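Local coordinates for protein apical membrane antigen 1 (Neospora caninum, PDB 4APL) that probably binds the rhoptry neck protein RON2 at the moving junction through which this apicomplexan parasite invades its host cell, at residues A[39-43]-A[298-304]; A[49-53]-A[295-299]; A[83-89]-A[291-295]; A[373-378]-A[400-405]. One frame throughout, in Å; residues are numbered along the deposited sequence.

Contact 1. Residues A[39-43]-A[298-304]; sequences DLGQD and HEKDQPH
With CG beside its backbone N (chi1 -55°), Asp43 swings its carboxylate out to the imidazole of His298, whose own CG lies anti to N (chi1 175°) and turns ND1 back to meet it. The bond is weak: His298 ND1 donates to Asp43 OD2 over 3.1 Å, and the N-H...O angle is only 132°. The acceptor sits at the edge of the ring, near its plane, while the carboxylate plane is strongly turned against that of the imidazole. The start of strand 42-46 and the loop before it thus meet the long loop between helix 262-271 and strand 312-317.

A second histidine is used quite differently. His304 lays one face of its ring over Gly41, whose CA sits nearly on the ring normal, 4.2 Å from the centroid, a CH-pi contact made with a glycine backbone. Gly41 O also lies over a face of this ring, toward its rim, with His304 CE1 at 3.4 Å. The nearby carbonyl of Leu40 brings O within 3.5 Å of His304 NE2, but the angle is too poor for a hydrogen bond. Arg52 of the next strand lies against Asp43, Gln302 and His304.

Asp43 OD2 also lies at the edge of the His304 ring, 4.2 Å from CE1. The carboxylate could favour a protonated His298, which would probably add charge attraction to this weak bond; the charge of neither histidine is seen.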
# COMPACT_ATOMS: atom_id res chain seq x y z
N ASP A 39 -4.84 1.24 -8.12
CA ASP A 39 -6.01 0.62 -7.50
C ASP A 39 -7.24 1.04 -8.30
O ASP A 39 -7.67 2.19 -8.23
CB ASP A 39 -6.14 1.11 -6.06
CG ASP A 39 -7.35 0.54 -5.34
OD1 ASP A 39 -8.12 -0.23 -5.94
OD2 ASP A 39 -7.52 0.88 -4.14
N LEU A 40 -7.76 0.12 -9.10
CA LEU A 40 -8.96 0.37 -9.89
C LEU A 40 -9.76 -0.91 -9.95
O LEU A 40 -9.96 -1.48 -11.03
CB LEU A 40 -8.60 0.83 -11.31
CG LEU A 40 -8.02 2.23 -11.49
CD1 LEU A 40 -7.32 2.35 -12.83
CD2 LEU A 40 -9.11 3.27 -11.38
N GLY A 41 -10.16 -1.40 -8.78
CA GLY A 41 -10.66 -2.76 -8.63
C GLY A 41 -12.17 -2.89 -8.71
O GLY A 41 -12.69 -4.00 -8.72
N GLN A 42 -12.87 -1.77 -8.78
CA GLN A 42 -14.31 -1.82 -8.95
C GLN A 42 -14.75 -0.96 -10.14
O GLN A 42 -13.98 -0.14 -10.63
CB GLN A 42 -15.02 -1.38 -7.66
CG GLN A 42 -15.18 -2.50 -6.64
CD GLN A 42 -15.28 -1.99 -5.21
OE1 GLN A 42 -15.56 -0.82 -4.98
NE2 GLN A 42 -15.03 -2.87 -4.25
N ASP A 43 -15.97 -1.19 -10.64
CA ASP A 43 -16.57 -0.37 -11.69
C ASP A 43 -17.98 0.10 -11.30
O ASP A 43 -18.82 -0.70 -10.87
CB ASP A 43 -16.62 -1.13 -13.03
CG ASP A 43 -15.25 -1.65 -13.48
OD1 ASP A 43 -14.24 -0.92 -13.36
OD2 ASP A 43 -15.19 -2.79 -13.99
N HIS A 298 -14.26 1.92 -18.15
CA HIS A 298 -14.28 0.46 -18.23
C HIS A 298 -13.93 0.00 -19.62
O HIS A 298 -14.30 0.64 -20.60
CB HIS A 298 -15.65 -0.06 -17.83
CG HIS A 298 -15.82 -1.56 -17.98
ND1 HIS A 298 -16.08 -2.36 -16.93
CD2 HIS A 298 -15.80 -2.37 -19.11
CE1 HIS A 298 -16.20 -3.63 -17.37
NE2 HIS A 298 -16.01 -3.64 -18.70
N GLU A 299 -13.17 -1.09 -19.71
CA GLU A 299 -12.95 -1.81 -20.97
C GLU A 299 -13.12 -3.31 -20.71
O GLU A 299 -13.10 -3.73 -19.55
CB GLU A 299 -11.55 -1.55 -21.53
CG GLU A 299 -11.19 -0.08 -21.70
CD GLU A 299 -9.91 0.29 -20.96
OE1 GLU A 299 -8.80 -0.05 -21.44
OE2 GLU A 299 -10.02 0.93 -19.88
N LYS A 300 -13.25 -4.10 -21.77
CA LYS A 300 -13.73 -5.48 -21.64
C LYS A 300 -12.79 -6.42 -20.88
O LYS A 300 -13.24 -7.34 -20.20
CB LYS A 300 -14.09 -6.07 -23.01
CG LYS A 300 -15.37 -6.91 -23.01
CD LYS A 300 -15.10 -8.40 -22.90
CE LYS A 300 -16.38 -9.19 -22.64
NZ LYS A 300 -16.18 -10.67 -22.67
N ASP A 301 -11.49 -6.16 -20.96
CA ASP A 301 -10.48 -7.12 -20.51
C ASP A 301 -9.50 -6.56 -19.47
O ASP A 301 -8.49 -7.19 -19.15
CB ASP A 301 -9.69 -7.63 -21.72
CG ASP A 301 -8.99 -6.50 -22.46
OD1 ASP A 301 -9.35 -5.32 -22.22
OD2 ASP A 301 -8.09 -6.79 -23.28
N GLN A 302 -9.81 -5.37 -18.95
CA GLN A 302 -8.91 -4.66 -18.04
C GLN A 302 -8.51 -5.53 -16.84
O GLN A 302 -9.32 -6.30 -16.34
CB GLN A 302 -9.57 -3.38 -17.54
CG GLN A 302 -10.89 -3.64 -16.83
CD GLN A 302 -11.75 -2.40 -16.73
OE1 GLN A 302 -12.76 -2.39 -16.03
NE2 GLN A 302 -11.36 -1.33 -17.44
N PRO A 303 -7.26 -5.40 -16.38
CA PRO A 303 -6.77 -6.25 -15.29
C PRO A 303 -7.35 -5.88 -13.92
O PRO A 303 -7.41 -4.71 -13.56
CB PRO A 303 -5.26 -6.01 -15.31
CG PRO A 303 -5.09 -4.65 -15.89
CD PRO A 303 -6.23 -4.45 -16.85
N HIS A 304 -7.83 -6.89 -13.20
CA HIS A 304 -8.00 -6.79 -11.75
C HIS A 304 -7.03 -7.73 -11.10
O HIS A 304 -7.14 -8.95 -11.22
CB HIS A 304 -9.43 -7.12 -11.33
CG HIS A 304 -10.44 -6.05 -11.69
ND1 HIS A 304 -11.76 -6.21 -11.48
CD2 HIS A 304 -10.28 -4.80 -12.29
CE1 HIS A 304 -12.42 -5.11 -11.91
NE2 HIS A 304 -11.51 -4.25 -12.40

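Contact 2. Residues A[49-53]-A[295-299]; sequences KLYRE and WPVHE
The second strand of the two-stranded antiparallel hairpin 42-46/49-53 is met here by the loop 295-299, through one bridge between Tyr51 and Val297. Two backbone bonds flank it: Arg52 N donates to Pro296 O at 2.9 Å and His298 N to Leu50 O at 3.0 Å, both at 164°. This pattern makes Tyr51 and Val297 an antiparallel non-hydrogen-bonded pair, in keeping with their CA atoms being 4.6 Å apart.

To one side, Trp295 drives the edge of its six-membered ring into the face of Tyr51, and Trp295 CE3 stands over the ring centre, 3.7 Å from Tyr51 CG. The planes are 82° apart, a T-shaped stack, and Tyr154 stacks on Trp295 as well. To the other side Arg52 runs its aliphatic part along the loop backbone, CG lying 3.4 Å from Val297 O. Its chain bends at chi3, and the guanidinium is taken by the carbonyls of Pro303 and Asp278.

The touching parts run 113° apart, which fits the bridge ending after one pair. The single bridge lays a long loop across the hairpin strand, consistent with the extended domain II loop of AMA1 resting on domain I.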
# COMPACT_ATOMS: atom_id res chain seq x y z
N LYS A 49 -22.56 5.72 -18.47
CA LYS A 49 -21.23 5.14 -18.67
C LYS A 49 -20.69 4.40 -17.44
O LYS A 49 -21.09 4.68 -16.31
CB LYS A 49 -20.23 6.21 -19.12
CG LYS A 49 -20.26 6.52 -20.62
CD LYS A 49 -19.30 7.65 -20.98
CE LYS A 49 -19.71 8.34 -22.28
NZ LYS A 49 -19.58 9.82 -22.20
N LEU A 50 -19.77 3.47 -17.68
CA LEU A 50 -19.20 2.61 -16.65
C LEU A 50 -17.74 3.02 -16.39
O LEU A 50 -16.94 3.12 -17.33
CB LEU A 50 -19.26 1.15 -17.12
CG LEU A 50 -19.53 0.01 -16.14
CD1 LEU A 50 -20.48 0.43 -15.03
CD2 LEU A 50 -20.12 -1.16 -16.90
N TYR A 51 -17.40 3.24 -15.13
CA TYR A 51 -16.10 3.83 -14.79
C TYR A 51 -15.36 2.98 -13.80
O TYR A 51 -15.96 2.33 -12.94
CB TYR A 51 -16.28 5.22 -14.20
CG TYR A 51 -16.85 6.20 -15.18
CD1 TYR A 51 -16.03 6.87 -16.08
CD2 TYR A 51 -18.22 6.44 -15.23
CE1 TYR A 51 -16.55 7.77 -16.98
CE2 TYR A 51 -18.75 7.34 -16.14
CZ TYR A 51 -17.92 8.00 -17.01
OH TYR A 51 -18.44 8.88 -17.92
N ARG A 52 -14.04 3.00 -13.91
CA ARG A 52 -13.19 2.27 -12.98
C ARG A 52 -13.11 3.01 -11.65
O ARG A 52 -13.24 4.23 -11.60
CB ARG A 52 -11.81 2.02 -13.59
CG ARG A 52 -11.87 1.17 -14.84
CD ARG A 52 -10.52 0.59 -15.19
NE ARG A 52 -10.21 -0.60 -14.41
CZ ARG A 52 -9.03 -1.22 -14.44
NH1 ARG A 52 -8.05 -0.74 -15.20
NH2 ARG A 52 -8.82 -2.30 -13.70
N GLU A 53 -12.95 2.25 -10.57
CA GLU A 53 -13.07 2.80 -9.23
C GLU A 53 -12.05 2.16 -8.31
O GLU A 53 -11.93 0.94 -8.25
CB GLU A 53 -14.48 2.56 -8.67
CG GLU A 53 -14.79 3.35 -7.40
CD GLU A 53 -16.01 2.81 -6.65
OE1 GLU A 53 -16.18 1.57 -6.58
OE2 GLU A 53 -16.77 3.62 -6.10
N TRP A 295 -11.85 10.30 -14.67
CA TRP A 295 -11.89 8.89 -14.29
C TRP A 295 -11.54 8.00 -15.44
O TRP A 295 -11.83 8.33 -16.59
CB TRP A 295 -13.28 8.49 -13.77
CG TRP A 295 -13.89 9.42 -12.76
CD1 TRP A 295 -13.23 10.16 -11.77
CD2 TRP A 295 -15.31 9.73 -12.58
NE1 TRP A 295 -14.13 10.89 -11.04
CE2 TRP A 295 -15.39 10.68 -11.46
CE3 TRP A 295 -16.48 9.33 -13.21
CZ2 TRP A 295 -16.59 11.19 -11.01
CZ3 TRP A 295 -17.69 9.85 -12.75
CH2 TRP A 295 -17.74 10.77 -11.68
N PRO A 296 -10.92 6.84 -15.17
CA PRO A 296 -10.72 5.86 -16.23
C PRO A 296 -12.03 5.19 -16.62
O PRO A 296 -12.91 4.99 -15.77
CB PRO A 296 -9.78 4.82 -15.60
CG PRO A 296 -9.20 5.48 -14.39
CD PRO A 296 -10.26 6.44 -13.91
N VAL A 297 -12.14 4.84 -17.89
CA VAL A 297 -13.31 4.14 -18.40
C VAL A 297 -13.14 2.63 -18.22
O VAL A 297 -12.03 2.13 -18.12
CB VAL A 297 -13.50 4.47 -19.89
CG1 VAL A 297 -14.82 3.91 -20.42
CG2 VAL A 297 -13.44 5.98 -20.10
N HIS A 298 -14.26 1.92 -18.15
CA HIS A 298 -14.28 0.46 -18.23
C HIS A 298 -13.93 0.00 -19.62
O HIS A 298 -14.30 0.64 -20.60
CB HIS A 298 -15.65 -0.06 -17.83
CG HIS A 298 -15.82 -1.56 -17.98
ND1 HIS A 298 -16.08 -2.36 -16.93
CD2 HIS A 298 -15.80 -2.37 -19.11
CE1 HIS A 298 -16.20 -3.63 -17.37
NE2 HIS A 298 -16.01 -3.64 -18.70
N GLU A 299 -13.17 -1.09 -19.71
CA GLU A 299 -12.95 -1.81 -20.97
C GLU A 299 -13.12 -3.31 -20.71
O GLU A 299 -13.10 -3.73 -19.55
CB GLU A 299 -11.55 -1.55 -21.53
CG GLU A 299 -11.19 -0.08 -21.70
CD GLU A 299 -9.91 0.29 -20.96
OE1 GLU A 299 -8.80 -0.05 -21.44
OE2 GLU A 299 -10.02 0.93 -19.88

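Contact 3. Residues A[83-89]-A[291-295]; sequences IPTEAEY and WNDWW
Tyr89, which packs on Trp291, is set by the shortest polar bond here, from Tyr89 N to Thr85 O at 2.8 Å in the first turn of helix 86-90. Thr85 takes the N-cap position. Its N donates to Glu88 OE1 at 3.0 Å, the half of a capping box supplied from the third helical residue, while the Thr85 side chain makes no capping bond.

Against this helix start pack two indoles of the long loop before strand 312-317, probably the domain II loop. Trp291 puts CG in the crowded position between N and the carbonyl carbon (chi1 88°), which sends its six-membered ring toward Pro84 and Glu86. Their oxygens meet it at the edge, in plane: Glu86 OE2 near Trp291 CH2, and Pro84 O 3.7 Å from Trp291 CZ3. Glu86 reaches there by bending at chi2, its carboxylate standing nearly upright to the indole. Tyr89 is slid aside, its plane 30° from that of the five-membered ring of Trp291 and hardly overlapping it; the touch is Tyr89 CE2 on Trp291 CB at 3.5 Å.

Trp294 is sandwiched. Ile83 CD1 rests over one face, 3.6 Å from Trp294 CZ2, and Asn292 O lies over the opposite face. Across the segments, then, the contact rests mainly on apolar and aromatic packing; the oxygens at the indole edge, near slightly positive ring hydrogens, may be mildly favourable.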
# COMPACT_ATOMS: atom_id res chain seq x y z
N ILE A 83 -7.93 20.54 -9.51
CA ILE A 83 -8.08 20.36 -10.95
C ILE A 83 -8.32 21.73 -11.59
O ILE A 83 -8.79 22.66 -10.93
CB ILE A 83 -9.25 19.42 -11.29
CG1 ILE A 83 -10.59 20.04 -10.88
CG2 ILE A 83 -9.05 18.06 -10.63
CD1 ILE A 83 -11.78 19.13 -11.09
N PRO A 84 -7.96 21.87 -12.88
CA PRO A 84 -8.00 23.16 -13.57
C PRO A 84 -9.42 23.67 -13.88
O PRO A 84 -10.33 22.88 -14.15
CB PRO A 84 -7.25 22.88 -14.87
CG PRO A 84 -7.34 21.41 -15.07
CD PRO A 84 -7.31 20.82 -13.70
N THR A 85 -9.57 24.99 -13.84
CA THR A 85 -10.76 25.69 -14.31
C THR A 85 -10.67 25.88 -15.82
O THR A 85 -9.57 26.02 -16.36
CB THR A 85 -10.85 27.06 -13.60
OG1 THR A 85 -11.53 26.89 -12.36
CG2 THR A 85 -11.59 28.10 -14.43
N GLU A 86 -11.82 25.84 -16.51
CA GLU A 86 -11.85 26.10 -17.96
C GLU A 86 -10.98 27.29 -18.30
O GLU A 86 -10.20 27.25 -19.26
CB GLU A 86 -13.28 26.38 -18.45
CG GLU A 86 -14.16 25.15 -18.60
CD GLU A 86 -15.04 24.93 -17.38
OE1 GLU A 86 -15.54 25.93 -16.82
OE2 GLU A 86 -15.24 23.75 -16.98
N ALA A 87 -11.14 28.36 -17.52
CA ALA A 87 -10.40 29.60 -17.72
C ALA A 87 -8.93 29.43 -17.41
O ALA A 87 -8.09 29.92 -18.15
CB ALA A 87 -11.00 30.73 -16.87
N GLU A 88 -8.62 28.74 -16.32
CA GLU A 88 -7.23 28.47 -15.94
C GLU A 88 -6.51 27.62 -16.98
O GLU A 88 -5.29 27.72 -17.13
CB GLU A 88 -7.15 27.77 -14.57
CG GLU A 88 -7.52 28.63 -13.38
CD GLU A 88 -7.53 27.84 -12.07
OE1 GLU A 88 -7.73 26.61 -12.11
OE2 GLU A 88 -7.31 28.46 -11.01
N TYR A 89 -7.27 26.78 -17.68
CA TYR A 89 -6.73 25.92 -18.74
C TYR A 89 -6.67 26.66 -20.07
O TYR A 89 -5.79 26.40 -20.89
CB TYR A 89 -7.59 24.66 -18.87
CG TYR A 89 -7.20 23.72 -19.99
CD1 TYR A 89 -5.86 23.54 -20.36
CD2 TYR A 89 -8.17 22.98 -20.66
CE1 TYR A 89 -5.51 22.67 -21.38
CE2 TYR A 89 -7.83 22.10 -21.68
CZ TYR A 89 -6.50 21.95 -22.04
OH TYR A 89 -6.18 21.07 -23.06
N TRP A 291 -9.98 16.81 -21.79
CA TRP A 291 -9.50 17.64 -20.69
C TRP A 291 -10.34 17.46 -19.44
O TRP A 291 -9.85 17.67 -18.33
CB TRP A 291 -9.47 19.11 -21.10
CG TRP A 291 -10.78 19.81 -20.86
CD1 TRP A 291 -11.90 19.85 -21.70
CD2 TRP A 291 -11.19 20.54 -19.65
NE1 TRP A 291 -12.92 20.56 -21.12
CE2 TRP A 291 -12.57 20.99 -19.89
CE3 TRP A 291 -10.59 20.85 -18.44
CZ2 TRP A 291 -13.28 21.73 -18.94
CZ3 TRP A 291 -11.31 21.59 -17.50
CH2 TRP A 291 -12.62 22.02 -17.75
N ASN A 292 -11.60 17.08 -19.64
CA ASN A 292 -12.62 17.10 -18.59
C ASN A 292 -12.76 15.72 -17.93
O ASN A 292 -13.51 15.56 -16.97
CB ASN A 292 -13.95 17.54 -19.21
CG ASN A 292 -15.04 17.78 -18.18
OD1 ASN A 292 -15.18 18.88 -17.66
ND2 ASN A 292 -15.85 16.75 -17.92
N ASP A 293 -12.01 14.74 -18.43
CA ASP A 293 -12.22 13.33 -18.10
C ASP A 293 -11.34 12.82 -16.96
O ASP A 293 -10.24 12.34 -17.20
CB ASP A 293 -11.96 12.47 -19.34
CG ASP A 293 -13.15 12.40 -20.27
OD1 ASP A 293 -13.85 13.42 -20.42
OD2 ASP A 293 -13.37 11.32 -20.85
N TRP A 294 -11.88 12.84 -15.74
CA TRP A 294 -11.09 12.59 -14.53
C TRP A 294 -10.95 11.15 -14.16
O TRP A 294 -10.06 10.79 -13.38
CB TRP A 294 -11.67 13.34 -13.33
CG TRP A 294 -12.02 14.79 -13.56
CD1 TRP A 294 -13.22 15.43 -13.25
CD2 TRP A 294 -11.16 15.85 -14.11
NE1 TRP A 294 -13.17 16.75 -13.59
CE2 TRP A 294 -11.97 17.07 -14.11
CE3 TRP A 294 -9.87 15.89 -14.60
CZ2 TRP A 294 -11.47 18.28 -14.58
CZ3 TRP A 294 -9.38 17.12 -15.07
CH2 TRP A 294 -10.16 18.28 -15.06
N TRP A 295 -11.85 10.30 -14.67
CA TRP A 295 -11.89 8.89 -14.29
C TRP A 295 -11.54 8.00 -15.44
O TRP A 295 -11.83 8.33 -16.59
CB TRP A 295 -13.28 8.49 -13.77
CG TRP A 295 -13.89 9.42 -12.76
CD1 TRP A 295 -13.23 10.16 -11.77
CD2 TRP A 295 -15.31 9.73 -12.58
NE1 TRP A 295 -14.13 10.89 -11.04
CE2 TRP A 295 -15.39 10.68 -11.46
CE3 TRP A 295 -16.48 9.33 -13.21
CZ2 TRP A 295 -16.59 11.19 -11.01
CZ3 TRP A 295 -17.69 9.85 -12.75
CH2 TRP A 295 -17.74 10.77 -11.68

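Contact 4. Residues A[373-378]-A[400-405]; sequences ALQCRS and CVGGQI
The dense part of this contact is the disulfide from Cys376 SG to Cys400 SG, 2.1 Å long with a chi3 of 92°, close to the relaxed right angle. SG of Cys376 lies between N and the carbonyl carbon and SG of Cys400 anti to N, and these torsions turn each sulfur toward the other segment. Next to it one antiparallel bridge joins Gln375 and Gln404 as a non-hydrogen-bonded pair. Ile405 N donates to Leu374 O at 3.1 Å and 163°, and Cys376 N donates to Gly403 O at 3.0 Å and 148°. CA-H...O contacts thicken this seam, among them Gln404 CA to Leu374 O at 3.4 Å. Phe22 of helix 17-24 and Tyr235 pack on Leu374, so this end is buried.

The outer side is loose: the Gln375 and Gln404 side chains lead away from the bridge, and past the disulfide Arg377 and Ser378 are exposed, Ser378 OG coming no nearer than 4.0 Å to Cys400 O. Between strands 394-401 and 404-411 a type I' turn runs from Val401 to Gln404, with Gly402 and Gly403 at positive phi.

The disulfides Cys388-Cys412 and Cys393-Cys420 interlock with this one along the sequence, as in the knot-like core of AMA1 domain III. A covalent bond beside two backbone bonds implies a join that does not depend on a large apolar core.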
# COMPACT_ATOMS: atom_id res chain seq x y z
N ALA A 373 0.54 -10.58 19.31
CA ALA A 373 0.55 -11.94 18.78
C ALA A 373 1.94 -12.58 18.84
O ALA A 373 2.08 -13.79 18.97
CB ALA A 373 0.02 -11.96 17.35
N LEU A 374 2.97 -11.75 18.74
CA LEU A 374 4.33 -12.25 18.61
C LEU A 374 4.97 -12.55 19.97
O LEU A 374 6.17 -12.84 20.04
CB LEU A 374 5.18 -11.27 17.82
CG LEU A 374 5.15 -11.38 16.29
CD1 LEU A 374 5.99 -10.28 15.67
CD2 LEU A 374 5.63 -12.74 15.83
N GLN A 375 4.18 -12.53 21.03
CA GLN A 375 4.71 -12.55 22.39
C GLN A 375 4.57 -13.90 23.08
O GLN A 375 3.68 -14.68 22.78
CB GLN A 375 4.06 -11.46 23.24
CG GLN A 375 4.64 -10.09 22.98
CD GLN A 375 4.03 -9.03 23.87
OE1 GLN A 375 3.06 -9.30 24.60
NE2 GLN A 375 4.59 -7.83 23.83
N CYS A 376 5.47 -14.15 24.02
CA CYS A 376 5.58 -15.45 24.65
C CYS A 376 6.28 -15.32 26.00
O CYS A 376 6.93 -14.31 26.28
CB CYS A 376 6.37 -16.41 23.74
SG CYS A 376 8.02 -15.82 23.27
N ARG A 377 6.12 -16.33 26.83
CA ARG A 377 7.06 -16.58 27.92
C ARG A 377 7.61 -18.00 27.80
O ARG A 377 6.90 -18.90 27.34
CB ARG A 377 6.38 -16.42 29.27
CG ARG A 377 5.70 -15.08 29.49
CD ARG A 377 4.89 -15.15 30.77
NE ARG A 377 4.03 -14.00 30.96
CZ ARG A 377 3.18 -13.88 31.97
NH1 ARG A 377 3.10 -14.84 32.87
NH2 ARG A 377 2.42 -12.80 32.08
N SER A 378 8.85 -18.18 28.23
CA SER A 378 9.54 -19.47 28.11
C SER A 378 8.78 -20.56 28.87
O SER A 378 8.64 -21.68 28.38
CB SER A 378 10.97 -19.35 28.65
OG SER A 378 11.39 -18.00 28.72
N CYS A 400 11.31 -19.27 22.89
CA CYS A 400 10.98 -17.93 23.37
C CYS A 400 12.21 -17.17 23.88
O CYS A 400 12.70 -17.42 24.98
CB CYS A 400 9.88 -17.96 24.44
SG CYS A 400 9.22 -16.33 24.86
N VAL A 401 12.68 -16.22 23.08
CA VAL A 401 13.85 -15.45 23.43
C VAL A 401 13.49 -14.00 23.69
O VAL A 401 13.03 -13.29 22.80
CB VAL A 401 14.92 -15.53 22.33
CG1 VAL A 401 16.09 -14.60 22.64
CG2 VAL A 401 15.37 -16.98 22.17
N GLY A 402 13.67 -13.58 24.94
CA GLY A 402 13.41 -12.22 25.36
C GLY A 402 12.00 -11.78 25.04
O GLY A 402 11.80 -10.77 24.38
N GLY A 403 11.04 -12.59 25.46
CA GLY A 403 9.62 -12.22 25.37
C GLY A 403 8.95 -12.40 24.02
O GLY A 403 7.74 -12.24 23.90
N GLN A 404 9.73 -12.75 22.99
CA GLN A 404 9.20 -12.85 21.63
C GLN A 404 9.59 -14.16 20.96
O GLN A 404 10.66 -14.70 21.25
CB GLN A 404 9.70 -11.67 20.80
CG GLN A 404 9.26 -10.32 21.35
CD GLN A 404 10.02 -9.16 20.73
OE1 GLN A 404 10.62 -9.29 19.66
NE2 GLN A 404 9.99 -8.01 21.40
N ILE A 405 8.72 -14.67 20.08
CA ILE A 405 8.99 -15.92 19.38
C ILE A 405 10.32 -15.82 18.67
O ILE A 405 10.57 -14.84 17.96
CB ILE A 405 7.92 -16.24 18.32
CG1 ILE A 405 6.53 -16.01 18.87
CG2 ILE A 405 8.04 -17.67 17.81
CD1 ILE A 405 5.45 -16.55 17.96

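In the fold
From the N terminus, the segments 39-43, 49-53 and 83-89 come in order, and their partners in the loop between helix 262-271 and strand 312-317 come in reverse: 298-304, 295-299 and 291-295. Each contact spans more than 200 residues. Contacts 1 and 2 end on a shared stretch with His298 and meet through Arg52; contacts 2 and 3 share Trp295, while contact 3 lies wholly within the loop of contact 1. Together they fasten one long loop along the N-terminal part of the fold. Contact 4 follows in series on the opposite side of the chain's centre, its nearest atoms about 26 Å from contact 1, joining the segment after strand 341-345 to the turn between strands 394-401 and 404-411.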